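Local coordinates for VC0179-like protein (PDB 4XJ6) that probably joins GTP and ATP into cyclic GMP-AMP, as a bacterial counterpart of cyclic GMP-AMP synthase with nucleotidyltransferase chemistry that uses magnesium ions, at residues I36-T41 against I130-Y135; T158-L163 against G179-Y184. All blocks are in the same frame, centred on the assembly; numbering follows the deposited sequence.

Interaction 1. Residues I36-T41 against I130-Y135; sequences IVRERT and IDDGTY. With MG (magnesium ion), chain B; MG (magnesium ion), chain C; GH3 (3'-deoxy-guanosine-5'-triphosphate), chain D; GH3 (3'-deoxy-guanosine-5'-triphosphate), chain E.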
loop_
_atom_site.group_PDB
_atom_site.type_symbol
_atom_site.label_atom_id
_atom_site.label_comp_id
_atom_site.label_asym_id
_atom_site.label_seq_id
_atom_site.Cartn_x
_atom_site.Cartn_y
_atom_site.Cartn_z
ATOM N N ILE A 36 15.422 -6.465 5.409
ATOM C CA ILE A 36 16.577 -5.729 4.904
ATOM C C ILE A 36 16.373 -4.217 5.022
ATOM O O ILE A 36 17.274 -3.486 5.434
ATOM C CB ILE A 36 16.870 -6.086 3.429
ATOM C CG1 ILE A 36 17.309 -7.548 3.301
ATOM C CG2 ILE A 36 17.930 -5.160 2.853
ATOM C CD1 ILE A 36 17.406 -8.034 1.866
ATOM N N VAL A 37 15.178 -3.758 4.665
ATOM C CA VAL A 37 14.849 -2.338 4.713
ATOM C C VAL A 37 14.716 -1.852 6.151
ATOM O O VAL A 37 15.149 -0.749 6.488
ATOM C CB VAL A 37 13.550 -2.047 3.943
ATOM C CG1 VAL A 37 13.148 -0.584 4.082
ATOM C CG2 VAL A 37 13.725 -2.422 2.484
ATOM N N ARG A 38 14.125 -2.689 6.999
ATOM C CA ARG A 38 13.945 -2.356 8.408
ATOM C C ARG A 38 15.287 -2.198 9.116
ATOM O O ARG A 38 15.508 -1.222 9.838
ATOM C CB ARG A 38 13.107 -3.424 9.114
ATOM C CG ARG A 38 11.649 -3.462 8.677
ATOM C CD ARG A 38 10.823 -4.394 9.558
ATOM N NE ARG A 38 9.403 -4.355 9.211
ATOM C CZ ARG A 38 8.442 -4.944 9.916
ATOM N NH1 ARG A 38 8.739 -5.622 11.019
ATOM N NH2 ARG A 38 7.178 -4.853 9.522
ATOM N N GLU A 39 16.179 -3.161 8.902
ATOM C CA GLU A 39 17.491 -3.157 9.540
ATOM C C GLU A 39 18.332 -1.964 9.105
ATOM O O GLU A 39 19.058 -1.380 9.906
ATOM C CB GLU A 39 18.227 -4.464 9.234
ATOM C CG GLU A 39 17.628 -5.684 9.916
ATOM C CD GLU A 39 18.074 -6.986 9.282
ATOM O OE1 GLU A 39 18.750 -6.936 8.232
ATOM O OE2 GLU A 39 17.750 -8.059 9.833
ATOM N N ARG A 40 18.223 -1.604 7.831
ATOM C CA ARG A 40 18.950 -0.459 7.299
ATOM C C ARG A 40 18.430 0.851 7.885
ATOM O O ARG A 40 19.209 1.740 8.229
ATOM C CB ARG A 40 18.855 -0.430 5.773
ATOM C CG ARG A 40 19.531 0.763 5.126
ATOM C CD ARG A 40 20.989 0.852 5.530
ATOM N NE ARG A 40 21.740 -0.343 5.159
ATOM C CZ ARG A 40 22.432 -0.469 4.032
ATOM N NH1 ARG A 40 22.467 0.528 3.159
ATOM N NH2 ARG A 40 23.089 -1.593 3.776
ATOM N N THR A 41 17.111 0.966 8.000
ATOM C CA THR A 41 16.498 2.152 8.586
ATOM C C THR A 41 16.839 2.264 10.065
ATOM O O THR A 41 17.037 3.359 10.586
ATOM C CB THR A 41 14.974 2.137 8.410
ATOM O OG1 THR A 41 14.661 2.070 7.013
ATOM C CG2 THR A 41 14.345 3.392 9.011
ATOM N N ILE A 130 4.555 -3.987 -0.749
ATOM C CA ILE A 130 4.654 -4.067 0.704
ATOM C C ILE A 130 4.639 -2.670 1.319
ATOM O O ILE A 130 5.528 -1.859 1.061
ATOM C CB ILE A 130 5.933 -4.793 1.160
ATOM C CG1 ILE A 130 6.152 -6.069 0.348
ATOM C CG2 ILE A 130 5.864 -5.101 2.650
ATOM C CD1 ILE A 130 7.427 -6.794 0.700
ATOM N N ASP A 131 3.624 -2.392 2.127
ATOM C CA ASP A 131 3.521 -1.102 2.792
ATOM C C ASP A 131 4.016 -1.212 4.227
ATOM O O ASP A 131 3.232 -1.446 5.144
ATOM C CB ASP A 131 2.082 -0.593 2.767
ATOM C CG ASP A 131 1.479 -0.622 1.381
ATOM O OD1 ASP A 131 1.820 0.260 0.566
ATOM O OD2 ASP A 131 0.663 -1.526 1.107
ATOM N N ASP A 132 5.321 -1.051 4.419
ATOM C CA ASP A 132 5.909 -1.152 5.749
ATOM C C ASP A 132 6.254 0.233 6.294
ATOM O O ASP A 132 7.214 0.864 5.855
ATOM C CB ASP A 132 7.155 -2.036 5.724
ATOM C CG ASP A 132 7.521 -2.557 7.100
ATOM O OD1 ASP A 132 6.600 -2.970 7.841
ATOM O OD2 ASP A 132 8.721 -2.556 7.443
ATOM N N GLY A 133 5.467 0.701 7.257
ATOM C CA GLY A 133 5.652 2.030 7.809
ATOM C C GLY A 133 6.709 2.103 8.892
ATOM O O GLY A 133 6.907 1.154 9.649
ATOM N N THR A 134 7.394 3.241 8.956
ATOM C CA THR A 134 8.353 3.509 10.022
ATOM C C THR A 134 7.737 4.473 11.033
ATOM O O THR A 134 7.279 5.556 10.671
ATOM C CB THR A 134 9.661 4.095 9.470
ATOM O OG1 THR A 134 10.217 3.188 8.512
ATOM C CG2 THR A 134 10.662 4.340 10.594
ATOM N N TYR A 135 7.724 4.068 12.299
ATOM C CA TYR A 135 7.094 4.857 13.350
ATOM C C TYR A 135 8.121 5.374 14.353
ATOM O O TYR A 135 8.907 4.601 14.899
ATOM C CB TYR A 135 6.036 4.028 14.080
ATOM C CG TYR A 135 4.860 3.601 13.230
ATOM C CD1 TYR A 135 4.988 2.593 12.281
ATOM C CD2 TYR A 135 3.614 4.185 13.399
ATOM C CE1 TYR A 135 3.912 2.197 11.512
ATOM C CE2 TYR A 135 2.532 3.795 12.636
ATOM C CZ TYR A 135 2.686 2.800 11.697
ATOM O OH TYR A 135 1.613 2.405 10.932
HETATM MG MG MG B . -0.237 -2.020 -0.718
HETATM MG MG MG C . 1.814 0.724 -1.605
HETATM P PG GH3 D . -2.312 -3.429 -2.851
HETATM O O1G GH3 D . -2.803 -3.029 -4.221
HETATM O O2G GH3 D . -1.099 -2.622 -2.462
HETATM O O3G GH3 D . -1.937 -4.890 -2.861
HETATM O O3B GH3 D . -3.516 -3.176 -1.811
HETATM P PB GH3 D . -3.340 -2.291 -0.473
HETATM O O1B GH3 D . -4.391 -2.692 0.531
HETATM O O2B GH3 D . -1.982 -2.475 0.154
HETATM O O3A GH3 D . -3.602 -0.770 -0.947
HETATM P PA GH3 D . -2.457 0.359 -0.953
HETATM O O1A GH3 D . -2.776 1.375 -2.026
HETATM O O2A GH3 D . -1.084 -0.230 -1.159
HETATM O "O5'" GH3 D . -2.518 1.062 0.493
HETATM C "C5'" GH3 D . -1.938 0.459 1.627
HETATM C "C4'" GH3 D . -2.487 1.120 2.883
HETATM O "O4'" GH3 D . -2.365 2.522 2.765
HETATM C "C3'" GH3 D . -3.958 0.833 3.125
HETATM C "C2'" GH3 D . -4.455 2.106 3.777
HETATM O "O2'" GH3 D . -4.423 1.969 5.179
HETATM C "C1'" GH3 D . -3.471 3.182 3.348
HETATM N N9 GH3 D . -4.101 4.012 2.313
HETATM C C8 GH3 D . -3.828 3.949 0.972
HETATM N N7 GH3 D . -4.591 4.864 0.328
HETATM C C5 GH3 D . -5.341 5.515 1.250
HETATM C C6 GH3 D . -6.278 6.534 1.143
HETATM O O6 GH3 D . -6.550 7.006 0.042
HETATM N N1 GH3 D . -6.899 7.013 2.276
HETATM C C2 GH3 D . -6.591 6.483 3.510
HETATM N N2 GH3 D . -7.194 6.951 4.602
HETATM N N3 GH3 D . -5.658 5.470 3.609
HETATM C C4 GH3 D . -5.042 4.991 2.502
HETATM O O3A GH3 E . 0.872 5.716 -4.482
HETATM P PA GH3 E . 0.433 6.732 -3.315
HETATM O O1A GH3 E . -1.074 6.806 -3.276
HETATM O O2A GH3 E . 1.048 8.102 -3.488
HETATM O "O5'" GH3 E . 0.956 6.021 -1.969
HETATM C "C5'" GH3 E . 1.224 4.636 -1.951
HETATM C "C4'" GH3 E . 1.482 4.199 -0.517
HETATM O "O4'" GH3 E . 1.329 5.304 0.346
HETATM C "C3'" GH3 E . 0.518 3.139 -0.012
HETATM C "C2'" GH3 E . 0.380 3.462 1.469
HETATM O "O2'" GH3 E . 1.263 2.667 2.225
HETATM C "C1'" GH3 E . 0.787 4.920 1.598
HETATM N N9 GH3 E . -0.419 5.738 1.788
HETATM C C8 GH3 E . -1.103 6.336 0.762
HETATM N N7 GH3 E . -2.144 7.015 1.283
HETATM C C5 GH3 E . -2.125 6.867 2.627
HETATM C C6 GH3 E . -2.963 7.360 3.616
HETATM O O6 GH3 E . -3.922 8.066 3.309
HETATM N N1 GH3 E . -2.717 7.052 4.935
HETATM C C2 GH3 E . -1.638 6.256 5.261
HETATM N N2 GH3 E . -1.409 5.966 6.542
HETATM N N3 GH3 E . -0.806 5.769 4.267
HETATM C C4 GH3 E . -1.044 6.068 2.967
HETATM O O HOH W 1 11.930 1.519 7.088
HETATM O O HOH W 2 0.254 -4.029 -0.202
HETATM O O HOH W 3 0.575 1.603 -3.028
#

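Interaction 2. Residues T158-L163 against G179-Y184; sequences TSLKSL and GRIKIY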
loop_
_atom_site.group_PDB
_atom_site.type_symbol
_atom_site.label_atom_id
_atom_site.label_comp_id
_atom_site.label_asym_id
_atom_site.label_seq_id
_atom_site.Cartn_x
_atom_site.Cartn_y
_atom_site.Cartn_z
ATOM N N THR A 158 17.531 8.377 3.265
ATOM C CA THR A 158 18.880 7.873 3.492
ATOM C C THR A 158 18.925 6.351 3.429
ATOM O O THR A 158 19.800 5.771 2.786
ATOM C CB THR A 158 19.430 8.336 4.853
ATOM O OG1 THR A 158 19.571 9.761 4.854
ATOM C CG2 THR A 158 20.785 7.712 5.123
ATOM N N SER A 159 17.969 5.711 4.094
ATOM C CA SER A 159 17.901 4.255 4.131
ATOM C C SER A 159 17.714 3.645 2.745
ATOM O O SER A 159 18.454 2.744 2.351
ATOM C CB SER A 159 16.767 3.806 5.048
ATOM O OG SER A 159 16.680 2.397 5.089
ATOM N N LEU A 160 16.726 4.140 2.009
ATOM C CA LEU A 160 16.381 3.572 0.711
ATOM C C LEU A 160 17.411 3.916 -0.365
ATOM O O LEU A 160 17.696 3.097 -1.238
ATOM C CB LEU A 160 14.992 4.046 0.285
ATOM C CG LEU A 160 13.880 3.733 1.289
ATOM C CD1 LEU A 160 12.534 4.224 0.777
ATOM C CD2 LEU A 160 13.833 2.240 1.611
ATOM N N LYS A 161 17.968 5.122 -0.299
ATOM C CA LYS A 161 18.989 5.538 -1.256
ATOM C C LYS A 161 20.305 4.806 -1.016
ATOM O O LYS A 161 21.088 4.601 -1.946
ATOM C CB LYS A 161 19.209 7.048 -1.191
ATOM C CG LYS A 161 18.118 7.856 -1.873
ATOM C CD LYS A 161 18.334 9.350 -1.692
ATOM C CE LYS A 161 18.250 10.077 -3.024
ATOM N NZ LYS A 161 17.465 11.337 -2.933
ATOM N N SER A 162 20.549 4.411 0.230
ATOM C CA SER A 162 21.735 3.624 0.550
ATOM C C SER A 162 21.585 2.210 0.004
ATOM O O SER A 162 22.557 1.593 -0.425
ATOM C CB SER A 162 21.975 3.589 2.061
ATOM O OG SER A 162 21.006 2.783 2.714
ATOM N N LEU A 163 20.356 1.705 0.031
ATOM C CA LEU A 163 20.042 0.399 -0.534
ATOM C C LEU A 163 20.134 0.447 -2.057
ATOM O O LEU A 163 20.614 -0.496 -2.692
ATOM C CB LEU A 163 18.650 -0.060 -0.099
ATOM C CG LEU A 163 18.490 -0.395 1.383
ATOM C CD1 LEU A 163 17.053 -0.784 1.693
ATOM C CD2 LEU A 163 19.442 -1.513 1.769
ATOM N N GLY A 179 8.411 7.014 0.810
ATOM C CA GLY A 179 9.560 6.706 -0.016
ATOM C C GLY A 179 9.433 5.264 -0.460
ATOM O O GLY A 179 9.065 4.396 0.333
ATOM N N ARG A 180 9.721 5.003 -1.729
ATOM C CA ARG A 180 9.581 3.657 -2.268
ATOM C C ARG A 180 10.908 3.124 -2.783
ATOM O O ARG A 180 11.632 3.818 -3.494
ATOM C CB ARG A 180 8.545 3.630 -3.393
ATOM C CG ARG A 180 8.520 2.326 -4.176
ATOM C CD ARG A 180 7.425 2.335 -5.232
ATOM N NE ARG A 180 6.099 2.317 -4.625
ATOM C CZ ARG A 180 4.964 2.383 -5.313
ATOM N NH1 ARG A 180 4.990 2.476 -6.639
ATOM N NH2 ARG A 180 3.799 2.358 -4.678
ATOM N N ILE A 181 11.230 1.890 -2.410
ATOM C CA ILE A 181 12.377 1.210 -2.986
ATOM C C ILE A 181 11.881 0.077 -3.881
ATOM O O ILE A 181 11.113 -0.783 -3.454
ATOM C CB ILE A 181 13.349 0.681 -1.894
ATOM C CG1 ILE A 181 14.583 0.039 -2.535
ATOM C CG2 ILE A 181 12.653 -0.270 -0.917
ATOM C CD1 ILE A 181 15.506 1.040 -3.196
ATOM N N LYS A 182 12.299 0.103 -5.141
ATOM C CA LYS A 182 11.863 -0.897 -6.106
ATOM C C LYS A 182 12.936 -1.956 -6.290
ATOM O O LYS A 182 14.083 -1.638 -6.593
ATOM C CB LYS A 182 11.532 -0.243 -7.449
ATOM C CG LYS A 182 10.433 0.805 -7.379
ATOM C CD LYS A 182 10.349 1.596 -8.673
ATOM C CE LYS A 182 9.927 0.716 -9.838
ATOM N NZ LYS A 182 8.525 0.233 -9.686
ATOM N N ILE A 183 12.559 -3.215 -6.104
ATOM C CA ILE A 183 13.494 -4.319 -6.258
ATOM C C ILE A 183 13.135 -5.132 -7.500
ATOM O O ILE A 183 12.320 -6.052 -7.437
ATOM C CB ILE A 183 13.497 -5.225 -5.019
ATOM C CG1 ILE A 183 13.548 -4.375 -3.747
ATOM C CG2 ILE A 183 14.666 -6.195 -5.071
ATOM C CD1 ILE A 183 13.400 -5.170 -2.472
ATOM N N TYR A 184 13.756 -4.777 -8.625
ATOM C CA TYR A 184 13.415 -5.331 -9.938
ATOM C C TYR A 184 13.502 -6.852 -10.009
ATOM O O TYR A 184 12.585 -7.506 -10.506
ATOM C CB TYR A 184 14.322 -4.727 -11.018
ATOM C CG TYR A 184 14.107 -3.252 -11.256
ATOM C CD1 TYR A 184 12.889 -2.653 -10.966
ATOM C CD2 TYR A 184 15.121 -2.458 -11.772
ATOM C CE1 TYR A 184 12.688 -1.304 -11.182
ATOM C CE2 TYR A 184 14.929 -1.105 -11.991
ATOM C CZ TYR A 184 13.710 -0.535 -11.693
ATOM O OH TYR A 184 13.513 0.809 -11.910
#

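Interaction 1. Residues I36-T41 against I130-Y135
R38 reaches from helix 24-57 to D132 on strand 128-138 and grips it side-on, in a salt bridge of two hydrogen bonds. R38 NE donates to D132 OD2 and R38 NH2 to D132 OD1, both at 2.6 Å. Both carboxylate oxygens are met on their syn sides; the planes are 11° apart and the carboxylate meets the guanidinium at its edge, though both nitrogens lie somewhat out of the carboxylate plane. The R38 chain is extended from CG to NE, which carries the guanidinium across to the strand; D132 turns its CG anti to the backbone N (chi1 -160°) to face it. Further along, T41 and T134 meet tip to tip through their CG2 methyls, 4.1 Å apart. Beside the methyls a water links the two hydroxyls, donating to T41 OG1 at 2.8 Å and lying equally close to T134 OG1. T41 OG1 in turn donates to V37 O, 2.9 Å away and one turn back in the helix, and is also hydrogen-bonded to S159 OG.

In the second shell, T109 OG1 bonds to D132 OD1, while R34 brings a second positive charge close to R38. D131, the preceding residue on the strand, is directed into the active site: its OD2 binds one magnesium ion at 2.1 Å and its OD1 the other at 2.2 Å, a site completed on the protein side by D129 and D191. The two-bond salt bridge fixes the rotation of both groups, satisfies the buried carboxylate of D132 and ties the helix to the strand that carries D129 and D131.

Interaction 2. Residues T158-L163 against G179-Y184
L160 of helix 149-166 lies over strand 179-183, where it and I181 carry most of the contact. From CB, which points at the strand, the L160 chain leads to CG, placed beside the backbone N (chi1 -56°), and there splits into two methyls with separate targets. L160 CD1 settles against the backbone of G179, 3.5 Å from G179 C, and comes within 3.8 Å of R180 N. L160 CD2 takes the other direction and packs on I181, meeting I181 CG2 at 3.8 Å and I181 CB at 3.9 Å. I181 answers with its other branch: CG1 runs anti to the backbone N (chi1 -177°), taking I181 CD1 up to the helix backbone, 3.6 Å from L160 O.

The axes of segments 158-163 and 179-183 are 19° apart and 8.6 Å at closest approach. V192 and F172 on the flanking strands also touch L160, and V37 of helix 24-57 packs on it too. R180 points away from the helix, and its NE forms a salt bridge with D191, a magnesium ligand. Methyls packed on each other and on main-chain atoms, with no polar bond between the segments, hold this interface by van der Waals contact and burial, while the charged chemistry lies beyond the strand.

Interactions 1 and 2 follow each other along the chain, with centres 10 Å apart, and bring two helices onto one mixed sheet. Strand 128-138 of interaction 1 leads on to helix 149-166 of interaction 2; strand 188-198 lies between strands 128-138 and 179-183, parallel to the first and antiparallel to the second. The helices also meet directly, where a probable hydrogen bond joins R40 NH1 to S162 OG. Helix 24-57 is thereby bound to both the sheet and its covering helix, behind the strands that carry D129, D131 and D191.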